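Local coordinates for protein beta-galactosidase (Trichoderma reesei, PDB 3OG2) that probably hydrolyses terminal non-reducing beta-D-galactose residues in beta-D-galactosides, as a secreted glycoside hydrolase of family 35, at residues I348-R353 with E940-E945; G825-G828 with Y832-V835; L854-L859 with D953-V958. One frame throughout, in Å; residues are numbered along the deposited sequence.

Overall arrangement
From the N terminus, the chain first reaches 348-353, the loop between strand 318-321 and helix 357-370 of the TIM barrel, which waits 587 residues for its partner 940-945 in a C-terminal all-beta domain. Contact 2, a local turn beyond strand 820-824, opens and closes within that span. Contact 3 opens after it at 854-859 and closes at 953-958, past the end of contact 1, so contacts 1 and 3 cross. Contacts 2 and 3 touch through D834 and L854, whereas contact 1 stands apart from both.

Contact 1: residues I348-R353 with E940-E945; sequences IREDRR and EFPVPE
E350 lays the end of its side chain against the ring of P942, and this is the closest approach between the two segments: E350 CD lies 3.3 Å from P942 CG. The side chains cross at about a right angle, with both carboxylate oxygens near the same ring carbon. With CG anti to the backbone N (chi1 179°) and the chain extended beyond it, E350 reaches straight across, while T328 and S341 hold its oxygens by hydrogen bonds. Farther along, R352 NH1 comes within 4.1 Å of P944 CB. Two waters at the edge of the R352 guanidinium continue this second crossing point. One accepts from R352 NH1 and, at 2.9 Å, from E945 N. The other donates to E945 OE1 at 2.7 Å and is only weakly bound by R352 NH2. Only this second water links the two charged groups, and weakly; each has a direct salt bridge elsewhere, R352 to D60 and E945 to R985. Behind these groups, a type I turn from R349 to R352 sets the loop's shape. D351 OD1 accepts from R353 N at 3.1 Å, and D351 OD2 takes a side-on grip from R353 NE and NH2, the NE bond being 2.8 Å. This Asx turn, braced by a salt bridge, belongs to a TIM-barrel loop docking on strand 940-943 of a C-terminal all-beta domain and on the residues that follow it.

Contact 2: residues G825-G828 with Y832-V835; sequences GNLG and YRDV
One face of the R833 guanidinium is covered by L827, whose CD2 methyl sits over the centre of the group, 3.7 Å from R833 CZ. At the edge of the Y832 ring, in its plane, lies the backbone oxygen D834 O; the Y832 side chain packs on R90 and P839. The Y832 CB atom faces N826 instead, with N826 ND2 3.6 Å away and the amide and ring planes 56° apart. A bend at chi2 (-61°) turns the R833 chain, whose CG passes 3.6 Å from L827 O before its guanidinium reaches L827 CD2; R833 NH2 then donates to the backbone oxygen of H1000, near the C terminus. The chain reverses just beyond strand 820-824, an edge strand of a five-stranded antiparallel sheet, bringing G828 and Y832 within 4.9 Å at their CA atoms. A water bridges the two backbones: it donates to L827 O at 2.7 Å and accepts from N826 ND2 and R833 N, each at 3.0 Å. N826 ND2 also donates to G829 O inside the turn, so one amide nitrogen serves both the bridging water and the intervening loop. G828 takes a positive phi (93°), a conformation glycine adopts readily.

Contact 3: residues L854-L859 with D953-V958; sequences LPSPPL and DNWIGV
The backbone of 854-859 runs as an irregular, proline-rich loop past strand 953-962, coming nearest where the CA atoms of P855 and W955 are 5.4 Å apart, and at S856 it passes through positive phi and psi. W955 carries the strand's whole share of the contact. Its indole takes the loop on one face: S856 N stands 3.2 Å above the ring plane on the five-membered side, and P857 CD lies over the six-membered ring. The latter is a CH-pi contact, 3.5 Å from P857 CD to the W955 six-membered ring centroid and only 9° off the normal, with P857 CG also near the outer ring carbons. P855 CB adds an apolar touch on W955 CD1 at 4.0 Å. Proline on tryptophan thus packs the loop after helix 846-850 on an antiparallel sheet within the same C-terminal all-beta domain, in which strand 953-962 lies between 883-894 and 917-923. At the far end of the indole L859 meets the edge, near the ring plane, its CD1 4.0 Å from W955 CH2. The chi1 of W955 (-85°) places CG anti to the carbonyl carbon and sends the ring out toward the loop. On the strand itself, W955 N donates to N924 OD1, while P855 is tied through its backbone to F996.

Contact 1: residues I348-R353 with E940-E945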
ATOM      1  N   ILE A 348       0.041   7.344   3.197  1.00  6.39           N
ATOM      2  CA  ILE A 348       0.770   7.929   2.066  1.00  6.95           C
ATOM      3  C   ILE A 348      -0.047   7.653   0.806  1.00  6.96           C
ATOM      4  O   ILE A 348      -0.356   6.487   0.552  1.00  7.73           O
ATOM      5  CB  ILE A 348       2.173   7.330   1.949  1.00  6.72           C
ATOM      6  CG1 ILE A 348       2.941   7.455   3.277  1.00  6.92           C
ATOM      7  CG2 ILE A 348       2.898   7.963   0.787  1.00  7.86           C
ATOM      8  CD1 ILE A 348       4.304   6.771   3.315  1.00  8.53           C
ATOM      9  N   ARG A 349      -0.432   8.711   0.092  1.00  6.84           N
ATOM     10  CA  ARG A 349      -1.297   8.531  -1.064  1.00  7.32           C
ATOM     11  C   ARG A 349      -0.561   7.786  -2.185  1.00  7.70           C
ATOM     12  O   ARG A 349       0.691   7.692  -2.204  1.00  8.13           O
ATOM     13  CB  ARG A 349      -1.672   9.884  -1.635  1.00  8.20           C
ATOM     14  CG  ARG A 349      -2.606  10.709  -0.732  1.00  8.23           C
ATOM     15  CD  ARG A 349      -2.906  11.998  -1.488  1.00  9.76           C
ATOM     16  NE  ARG A 349      -3.712  12.952  -0.715  1.00  9.66           N
ATOM     17  CZ  ARG A 349      -5.020  12.943  -0.690  1.00 10.28           C
ATOM     18  NH1 ARG A 349      -5.739  12.033  -1.376  1.00 11.26           N
ATOM     19  NH2 ARG A 349      -5.649  13.882   0.033  1.00 12.99           N
ATOM     20  N   GLU A 350      -1.342   7.346  -3.176  1.00  7.39           N
ATOM     21  CA  GLU A 350      -0.790   6.670  -4.353  1.00  7.85           C
ATOM     22  C   GLU A 350       0.242   7.502  -5.062  1.00  7.75           C
ATOM     23  O   GLU A 350       1.193   6.959  -5.600  1.00  9.03           O
ATOM     24  CB  GLU A 350      -1.993   6.380  -5.272  1.00  8.52           C
ATOM     25  CG  GLU A 350      -1.604   5.704  -6.572  1.00  8.86           C
ATOM     26  CD  GLU A 350      -2.834   5.254  -7.354  1.00  9.10           C
ATOM     27  OE1 GLU A 350      -3.961   5.724  -7.024  1.00 10.29           O
ATOM     28  OE2 GLU A 350      -2.702   4.423  -8.288  1.00 10.89           O
ATOM     29  N   ASP A 351       0.034   8.835  -5.073  1.00  7.77           N
ATOM     30  CA  ASP A 351       1.002   9.762  -5.706  1.00  8.79           C
ATOM     31  C   ASP A 351       2.101  10.190  -4.722  1.00  8.55           C
ATOM     32  O   ASP A 351       2.886  11.093  -5.059  1.00 10.07           O
ATOM     33  CB  ASP A 351       0.249  10.923  -6.332  1.00 10.30           C
ATOM     34  CG  ASP A 351      -0.398  11.842  -5.325  1.00 12.05           C
ATOM     35  OD1 ASP A 351      -0.204  11.690  -4.099  1.00 11.12           O
ATOM     36  OD2 ASP A 351      -1.149  12.776  -5.746  1.00 13.94           O
ATOM     37  N   ARG A 352       2.179   9.571  -3.565  1.00  8.28           N
ATOM     38  CA  ARG A 352       3.217   9.669  -2.521  1.00  7.64           C
ATOM     39  C   ARG A 352       3.046  10.935  -1.669  1.00  6.81           C
ATOM     40  O   ARG A 352       3.917  11.220  -0.831  1.00  8.70           O
ATOM     41  CB  ARG A 352       4.668   9.476  -3.026  1.00  8.95           C
ATOM     42  CG  ARG A 352       4.762   8.286  -3.990  1.00  9.73           C
ATOM     43  CD  ARG A 352       6.177   8.082  -4.533  1.00 11.09           C
ATOM     44  NE  ARG A 352       6.699   9.334  -5.048  1.00 11.83           N
ATOM     45  CZ  ARG A 352       6.361   9.940  -6.168  1.00 12.84           C
ATOM     46  NH1 ARG A 352       5.468   9.378  -6.999  1.00 13.98           N
ATOM     47  NH2 ARG A 352       6.945  11.111  -6.445  1.00 16.30           N
ATOM     48  N   ARG A 353       1.944  11.657  -1.829  1.00  7.28           N
ATOM     49  CA  ARG A 353       1.738  12.844  -0.980  1.00  8.00           C
ATOM     50  C   ARG A 353       1.368  12.395   0.451  1.00  8.26           C
ATOM     51  O   ARG A 353       0.693  11.385   0.649  1.00  7.77           O
ATOM     52  CB  ARG A 353       0.648  13.776  -1.508  1.00  9.23           C
ATOM     53  CG  ARG A 353       1.104  14.553  -2.743  1.00 11.67           C
ATOM     54  CD  ARG A 353      -0.033  15.462  -3.201  1.00 15.83           C
ATOM     55  NE  ARG A 353      -1.178  14.751  -3.721  1.00 16.32           N
ATOM     56  CZ  ARG A 353      -2.471  14.976  -3.505  1.00 16.53           C
ATOM     57  NH1 ARG A 353      -2.961  15.944  -2.716  1.00 20.53           N
ATOM     58  NH2 ARG A 353      -3.373  14.202  -4.104  1.00 18.10           N
ATOM     59  N   GLU A 940      -9.511   9.314 -12.303  1.00  9.09           N
ATOM     60  CA  GLU A 940      -8.208  10.000 -12.240  1.00  9.53           C
ATOM     61  C   GLU A 940      -7.135   8.950 -12.056  1.00  8.78           C
ATOM     62  O   GLU A 940      -7.185   8.154 -11.074  1.00  9.53           O
ATOM     63  CB  GLU A 940      -8.246  11.011 -11.102  1.00 11.72           C
ATOM     64  CG  GLU A 940      -6.860  11.639 -10.862  1.00 13.65           C
ATOM     65  CD  GLU A 940      -6.911  12.907 -10.066  1.00 17.83           C
ATOM     66  OE1 GLU A 940      -7.987  13.372  -9.644  1.00 25.19           O
ATOM     67  OE2 GLU A 940      -5.821  13.492  -9.854  1.00 19.93           O
ATOM     68  N   PHE A 941      -6.158   8.920 -12.959  1.00  8.70           N
ATOM     69  CA  PHE A 941      -5.123   7.886 -13.075  1.00  8.22           C
ATOM     70  C   PHE A 941      -3.754   8.492 -12.853  1.00  8.11           C
ATOM     71  O   PHE A 941      -3.199   9.063 -13.803  1.00  8.62           O
ATOM     72  CB  PHE A 941      -5.189   7.204 -14.479  1.00  7.86           C
ATOM     73  CG  PHE A 941      -6.499   6.431 -14.589  1.00  8.25           C
ATOM     74  CD1 PHE A 941      -7.672   7.015 -15.001  1.00  9.53           C
ATOM     75  CD2 PHE A 941      -6.519   5.057 -14.239  1.00  8.70           C
ATOM     76  CE1 PHE A 941      -8.872   6.275 -15.110  1.00  9.95           C
ATOM     77  CE2 PHE A 941      -7.698   4.308 -14.377  1.00  8.26           C
ATOM     78  CZ  PHE A 941      -8.863   4.911 -14.786  1.00  9.89           C
ATOM     79  N   PRO A 942      -3.219   8.437 -11.640  1.00  7.70           N
ATOM     80  CA  PRO A 942      -1.876   9.027 -11.401  1.00  8.29           C
ATOM     81  C   PRO A 942      -0.835   8.154 -12.070  1.00  7.74           C
ATOM     82  O   PRO A 942      -0.982   6.903 -12.156  1.00  9.22           O
ATOM     83  CB  PRO A 942      -1.701   8.922  -9.885  1.00  9.59           C
ATOM     84  CG  PRO A 942      -2.609   7.813  -9.478  1.00 12.92           C
ATOM     85  CD  PRO A 942      -3.790   7.870 -10.412  1.00  8.87           C
ATOM     86  N   VAL A 943       0.230   8.765 -12.551  1.00  7.96           N
ATOM     87  CA  VAL A 943       1.362   8.074 -13.176  1.00  7.84           C
ATOM     88  C   VAL A 943       2.607   8.678 -12.591  1.00  8.24           C
ATOM     89  O   VAL A 943       2.717   9.892 -12.677  1.00  9.62           O
ATOM     90  CB  VAL A 943       1.328   8.155 -14.707  1.00  7.99           C
ATOM     91  CG1 VAL A 943       2.508   7.375 -15.265  1.00 10.69           C
ATOM     92  CG2 VAL A 943      -0.023   7.617 -15.209  1.00  8.90           C
ATOM     93  N   PRO A 944       3.514   7.913 -11.999  1.00  8.49           N
ATOM     94  CA  PRO A 944       4.647   8.557 -11.328  1.00  9.10           C
ATOM     95  C   PRO A 944       5.707   9.117 -12.266  1.00  9.11           C
ATOM     96  O   PRO A 944       5.987   8.584 -13.319  1.00  9.60           O
ATOM     97  CB  PRO A 944       5.289   7.404 -10.552  1.00  9.63           C
ATOM     98  CG  PRO A 944       4.896   6.180 -11.319  1.00 10.30           C
ATOM     99  CD  PRO A 944       3.534   6.443 -11.910  1.00  9.04           C
ATOM    100  N   GLU A 945       6.329  10.237 -11.802  1.00  9.23           N
ATOM    101  CA  GLU A 945       7.601  10.637 -12.361  1.00  9.74           C
ATOM    102  C   GLU A 945       8.543   9.447 -12.373  1.00  9.94           C
ATOM    103  O   GLU A 945       8.548   8.685 -11.406  1.00 10.77           O
ATOM    104  CB  GLU A 945       8.182  11.780 -11.492  1.00 11.14           C
ATOM    105  CG  GLU A 945       9.435  12.402 -12.099  1.00 12.03           C
ATOM    106  CD  GLU A 945       9.964  13.509 -11.223  1.00 12.19           C
ATOM    107  OE1 GLU A 945       9.180  14.102 -10.431  1.00 14.07           O
ATOM    108  OE2 GLU A 945      11.171  13.816 -11.323  1.00 14.70           O
TER
HETATM  109  O   HOH W   1       5.443  11.451  -9.283  1.00 15.59           O
HETATM  110  O   HOH W   2       7.143  13.556  -8.790  1.00 18.33           O

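Contact 2: residues G825-G828 with Y832-V835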
ATOM      1  N   GLY A 825      -4.238 -14.356 -26.391  1.00  7.04           N
ATOM      2  CA  GLY A 825      -4.036 -13.301 -25.415  1.00  7.52           C
ATOM      3  C   GLY A 825      -2.762 -12.530 -25.847  1.00  7.78           C
ATOM      4  O   GLY A 825      -2.536 -12.321 -27.044  1.00  7.83           O
ATOM      5  N   ASN A 826      -1.952 -12.116 -24.866  1.00  7.54           N
ATOM      6  CA  ASN A 826      -0.744 -11.347 -25.192  1.00  7.49           C
ATOM      7  C   ASN A 826       0.121 -12.174 -26.148  1.00  7.24           C
ATOM      8  O   ASN A 826       0.219 -13.415 -26.013  1.00  8.08           O
ATOM      9  CB  ASN A 826       0.039 -11.050 -23.909  1.00  7.33           C
ATOM     10  CG  ASN A 826       0.674 -12.285 -23.267  1.00  7.46           C
ATOM     11  OD1 ASN A 826      -0.049 -13.094 -22.638  1.00  9.07           O
ATOM     12  ND2 ASN A 826       1.982 -12.448 -23.420  1.00  8.34           N
ATOM     13  N   LEU A 827       0.744 -11.487 -27.082  1.00  8.16           N
ATOM     14  CA  LEU A 827       1.537 -12.192 -28.079  1.00  7.66           C
ATOM     15  C   LEU A 827       2.614 -13.041 -27.404  1.00  8.95           C
ATOM     16  O   LEU A 827       3.422 -12.516 -26.624  1.00  9.11           O
ATOM     17  CB  LEU A 827       2.193 -11.178 -29.020  1.00  8.23           C
ATOM     18  CG  LEU A 827       2.995 -11.820 -30.175  1.00  8.55           C
ATOM     19  CD1 LEU A 827       2.066 -12.530 -31.126  1.00 12.86           C
ATOM     20  CD2 LEU A 827       3.764 -10.712 -30.931  1.00  9.68           C
ATOM     21  N   GLY A 828       2.662 -14.335 -27.773  1.00  8.76           N
ATOM     22  CA  GLY A 828       3.691 -15.196 -27.211  1.00 10.01           C
ATOM     23  C   GLY A 828       3.239 -15.940 -25.975  1.00  8.30           C
ATOM     24  O   GLY A 828       3.887 -16.898 -25.566  1.00 10.10           O
ATOM     25  N   TYR A 832       6.379 -14.206 -23.293  1.00  9.03           N
ATOM     26  CA  TYR A 832       5.871 -12.838 -23.499  1.00  8.68           C
ATOM     27  C   TYR A 832       6.931 -11.946 -24.100  1.00  9.22           C
ATOM     28  O   TYR A 832       8.152 -12.145 -23.961  1.00 11.55           O
ATOM     29  CB  TYR A 832       5.328 -12.299 -22.164  1.00  9.74           C
ATOM     30  CG  TYR A 832       6.327 -12.262 -21.028  1.00  9.55           C
ATOM     31  CD1 TYR A 832       6.512 -13.396 -20.216  1.00 10.44           C
ATOM     32  CD2 TYR A 832       7.039 -11.114 -20.744  1.00  9.45           C
ATOM     33  CE1 TYR A 832       7.406 -13.386 -19.161  1.00 10.53           C
ATOM     34  CE2 TYR A 832       7.949 -11.073 -19.684  1.00  9.83           C
ATOM     35  CZ  TYR A 832       8.129 -12.220 -18.905  1.00 10.25           C
ATOM     36  OH  TYR A 832       9.025 -12.165 -17.845  1.00 11.26           O
ATOM     37  N   ARG A 833       6.518 -10.918 -24.826  1.00 10.40           N
ATOM     38  CA  ARG A 833       7.464 -10.164 -25.652  1.00 10.84           C
ATOM     39  C   ARG A 833       8.172  -9.054 -24.922  1.00 14.18           C
ATOM     40  O   ARG A 833       9.248  -8.629 -25.377  1.00 22.22           O
ATOM     41  CB  ARG A 833       6.723  -9.607 -26.875  1.00 14.52           C
ATOM     42  CG  ARG A 833       6.232 -10.679 -27.826  1.00 12.57           C
ATOM     43  CD  ARG A 833       7.384 -11.517 -28.397  1.00 17.58           C
ATOM     44  NE  ARG A 833       6.903 -12.423 -29.442  1.00 18.49           N
ATOM     45  CZ  ARG A 833       7.092 -12.261 -30.732  1.00 16.38           C
ATOM     46  NH1 ARG A 833       7.773 -11.213 -31.179  1.00 18.11           N
ATOM     47  NH2 ARG A 833       6.587 -13.174 -31.571  1.00 20.05           N
ATOM     48  N   ASP A 834       7.631  -8.518 -23.838  1.00 11.23           N
ATOM     49  CA  ASP A 834       8.265  -7.358 -23.180  1.00 11.44           C
ATOM     50  C   ASP A 834       8.920  -7.785 -21.891  1.00 11.42           C
ATOM     51  O   ASP A 834       8.292  -7.771 -20.806  1.00 11.40           O
ATOM     52  CB  ASP A 834       7.213  -6.278 -22.977  1.00 14.68           C
ATOM     53  CG  ASP A 834       7.857  -4.963 -22.591  1.00 14.93           C
ATOM     54  OD1 ASP A 834       9.004  -4.929 -22.075  1.00 15.02           O
ATOM     55  OD2 ASP A 834       7.190  -3.925 -22.805  1.00 15.95           O
ATOM     56  N   VAL A 835      10.192  -8.218 -21.984  1.00 10.47           N
ATOM     57  CA  VAL A 835      10.836  -8.663 -20.754  1.00 10.77           C
ATOM     58  C   VAL A 835      11.012  -7.510 -19.801  1.00 10.22           C
ATOM     59  O   VAL A 835      10.985  -7.713 -18.591  1.00 13.49           O
ATOM     60  CB  VAL A 835      12.184  -9.295 -21.090  1.00 15.80           C
ATOM     61  CG1 VAL A 835      12.993  -9.633 -19.825  1.00 23.48           C
ATOM     62  CG2 VAL A 835      11.938 -10.529 -21.960  1.00 20.57           C
TER
HETATM   63  O   HOH W   3       3.527 -10.388 -25.036  1.00 11.74           O

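Contact 3: residues L854-L859 with D953-V958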
ATOM      1  N   LEU A 854       4.060   0.946 -27.440  1.00  9.98           N
ATOM      2  CA  LEU A 854       5.397   1.263 -26.978  1.00 10.56           C
ATOM      3  C   LEU A 854       5.864   2.629 -27.453  1.00 10.64           C
ATOM      4  O   LEU A 854       5.291   3.158 -28.413  1.00 12.19           O
ATOM      5  CB  LEU A 854       6.395   0.169 -27.430  1.00 12.26           C
ATOM      6  CG  LEU A 854       6.074  -1.227 -26.873  1.00 14.38           C
ATOM      7  CD1 LEU A 854       6.942  -2.261 -27.591  1.00 15.76           C
ATOM      8  CD2 LEU A 854       6.281  -1.261 -25.387  1.00 16.81           C
ATOM      9  N   PRO A 855       6.844   3.222 -26.779  1.00 11.09           N
ATOM     10  CA  PRO A 855       7.297   4.564 -27.194  1.00 13.57           C
ATOM     11  C   PRO A 855       7.758   4.562 -28.643  1.00 13.42           C
ATOM     12  O   PRO A 855       8.326   3.595 -29.173  1.00 14.10           O
ATOM     13  CB  PRO A 855       8.468   4.838 -26.270  1.00 15.67           C
ATOM     14  CG  PRO A 855       8.154   4.029 -25.048  1.00 12.73           C
ATOM     15  CD  PRO A 855       7.469   2.771 -25.526  1.00 12.38           C
ATOM     16  N   SER A 856       7.545   5.697 -29.306  1.00 15.57           N
ATOM     17  CA  SER A 856       7.960   5.883 -30.708  1.00 15.81           C
ATOM     18  C   SER A 856       7.351   4.835 -31.647  1.00 15.29           C
ATOM     19  O   SER A 856       8.009   4.075 -32.369  1.00 15.10           O
ATOM     20  CB  SER A 856       9.490   5.833 -30.823  1.00 18.84           C
ATOM     21  OG  SER A 856      10.088   6.856 -30.088  1.00 23.94           O
ATOM     22  N   PRO A 857       6.031   4.750 -31.672  1.00 14.85           N
ATOM     23  CA  PRO A 857       5.365   3.724 -32.485  1.00 15.18           C
ATOM     24  C   PRO A 857       5.481   4.061 -33.969  1.00 15.94           C
ATOM     25  O   PRO A 857       5.816   5.222 -34.291  1.00 17.49           O
ATOM     26  CB  PRO A 857       3.896   3.860 -32.051  1.00 15.46           C
ATOM     27  CG  PRO A 857       3.785   5.332 -31.692  1.00 16.74           C
ATOM     28  CD  PRO A 857       5.075   5.644 -30.969  1.00 15.75           C
ATOM     29  N   PRO A 858       5.198   3.079 -34.824  1.00 16.83           N
ATOM     30  CA  PRO A 858       5.355   3.305 -36.282  1.00 16.57           C
ATOM     31  C   PRO A 858       4.204   4.125 -36.834  1.00 17.32           C
ATOM     32  O   PRO A 858       3.144   3.575 -37.159  1.00 17.14           O
ATOM     33  CB  PRO A 858       5.350   1.877 -36.842  1.00 18.99           C
ATOM     34  CG  PRO A 858       4.506   1.076 -35.859  1.00 16.57           C
ATOM     35  CD  PRO A 858       4.704   1.710 -34.498  1.00 14.59           C
ATOM     36  N   LEU A 859       4.360   5.454 -36.914  1.00 19.62           N
ATOM     37  CA  LEU A 859       3.186   6.277 -37.198  1.00 19.19           C
ATOM     38  C   LEU A 859       2.624   6.037 -38.588  1.00 18.25           C
ATOM     39  O   LEU A 859       1.451   6.353 -38.849  1.00 19.42           O
ATOM     40  CB  LEU A 859       3.550   7.762 -36.963  1.00 21.03           C
ATOM     41  CG  LEU A 859       3.974   8.114 -35.534  1.00 26.14           C
ATOM     42  CD1 LEU A 859       4.136   9.599 -35.282  1.00 28.48           C
ATOM     43  CD2 LEU A 859       2.936   7.614 -34.543  1.00 29.58           C
ATOM     44  N   ASP A 953      10.313  13.759 -24.119  1.00 16.65           N
ATOM     45  CA  ASP A 953       9.167  13.266 -24.849  1.00 15.54           C
ATOM     46  C   ASP A 953       8.596  12.062 -24.127  1.00 15.70           C
ATOM     47  O   ASP A 953       9.313  11.191 -23.626  1.00 24.39           O
ATOM     48  CB  ASP A 953       9.572  12.842 -26.268  1.00 22.93           C
ATOM     49  CG  ASP A 953       9.813  14.030 -27.175  1.00 39.25           C
ATOM     50  OD1 ASP A 953       9.374  15.154 -26.808  1.00 29.74           O
ATOM     51  OD2 ASP A 953      10.423  13.877 -28.244  1.00 35.41           O
ATOM     52  N   ASN A 954       7.302  12.018 -24.055  1.00 12.79           N
ATOM     53  CA  ASN A 954       6.563  10.853 -23.568  1.00 11.55           C
ATOM     54  C   ASN A 954       5.620  10.410 -24.678  1.00 11.22           C
ATOM     55  O   ASN A 954       5.266  11.238 -25.534  1.00 13.71           O
ATOM     56  CB  ASN A 954       5.745  11.243 -22.342  1.00 11.89           C
ATOM     57  CG  ASN A 954       6.647  11.695 -21.218  1.00 11.57           C
ATOM     58  OD1 ASN A 954       7.175  10.849 -20.475  1.00 12.78           O
ATOM     59  ND2 ASN A 954       6.830  12.997 -21.096  1.00 11.87           N
ATOM     60  N   TRP A 955       5.225   9.153 -24.633  1.00 10.17           N
ATOM     61  CA  TRP A 955       4.191   8.628 -25.552  1.00 10.98           C
ATOM     62  C   TRP A 955       3.021   8.215 -24.692  1.00 10.55           C
ATOM     63  O   TRP A 955       3.230   7.440 -23.722  1.00 13.06           O
ATOM     64  CB  TRP A 955       4.798   7.424 -26.288  1.00 12.40           C
ATOM     65  CG  TRP A 955       5.546   8.056 -27.462  1.00 15.00           C
ATOM     66  CD1 TRP A 955       6.897   8.350 -27.454  1.00 15.91           C
ATOM     67  CD2 TRP A 955       4.991   8.482 -28.709  1.00 15.51           C
ATOM     68  NE1 TRP A 955       7.190   8.922 -28.665  1.00 19.53           N
ATOM     69  CE2 TRP A 955       6.061   9.015 -29.450  1.00 18.68           C
ATOM     70  CE3 TRP A 955       3.721   8.471 -29.301  1.00 17.09           C
ATOM     71  CZ2 TRP A 955       5.882   9.526 -30.750  1.00 22.46           C
ATOM     72  CZ3 TRP A 955       3.532   8.977 -30.596  1.00 18.98           C
ATOM     73  CH2 TRP A 955       4.626   9.507 -31.320  1.00 22.99           C
ATOM     74  N   ILE A 956       1.840   8.714 -25.001  0.50 11.09           N
ATOM     75  CA  ILE A 956       0.607   8.417 -24.287  0.50 11.32           C
ATOM     76  C   ILE A 956      -0.357   7.667 -25.201  0.50 10.42           C
ATOM     77  O   ILE A 956      -0.554   8.047 -26.354  0.50 11.93           O
ATOM     78  CB  ILE A 956      -0.076   9.689 -23.759  0.50 13.79           C
ATOM     79  CG1 ILE A 956       0.694  10.395 -22.640  0.50 14.38           C
ATOM     80  CG2 ILE A 956      -1.501   9.387 -23.321  0.50 13.61           C
ATOM     81  CD1 ILE A 956       0.949   9.522 -21.431  0.50 13.29           C
ATOM     82  N   GLY A 957      -0.948   6.595 -24.681  1.00  9.55           N
ATOM     83  CA  GLY A 957      -1.811   5.751 -25.475  1.00  9.55           C
ATOM     84  C   GLY A 957      -3.146   5.621 -24.813  1.00  9.03           C
ATOM     85  O   GLY A 957      -3.237   5.485 -23.579  1.00 10.45           O
ATOM     86  N   VAL A 958      -4.213   5.626 -25.604  1.00  8.81           N
ATOM     87  CA  VAL A 958      -5.544   5.370 -25.102  1.00  9.07           C
ATOM     88  C   VAL A 958      -6.214   4.365 -26.054  1.00  8.81           C
ATOM     89  O   VAL A 958      -6.427   4.658 -27.231  1.00 10.21           O
ATOM     90  CB  VAL A 958      -6.369   6.653 -25.033  1.00 10.80           C
ATOM     91  CG1 VAL A 958      -7.795   6.363 -24.549  1.00 13.17           C
ATOM     92  CG2 VAL A 958      -5.698   7.688 -24.164  1.00 13.09           C
TER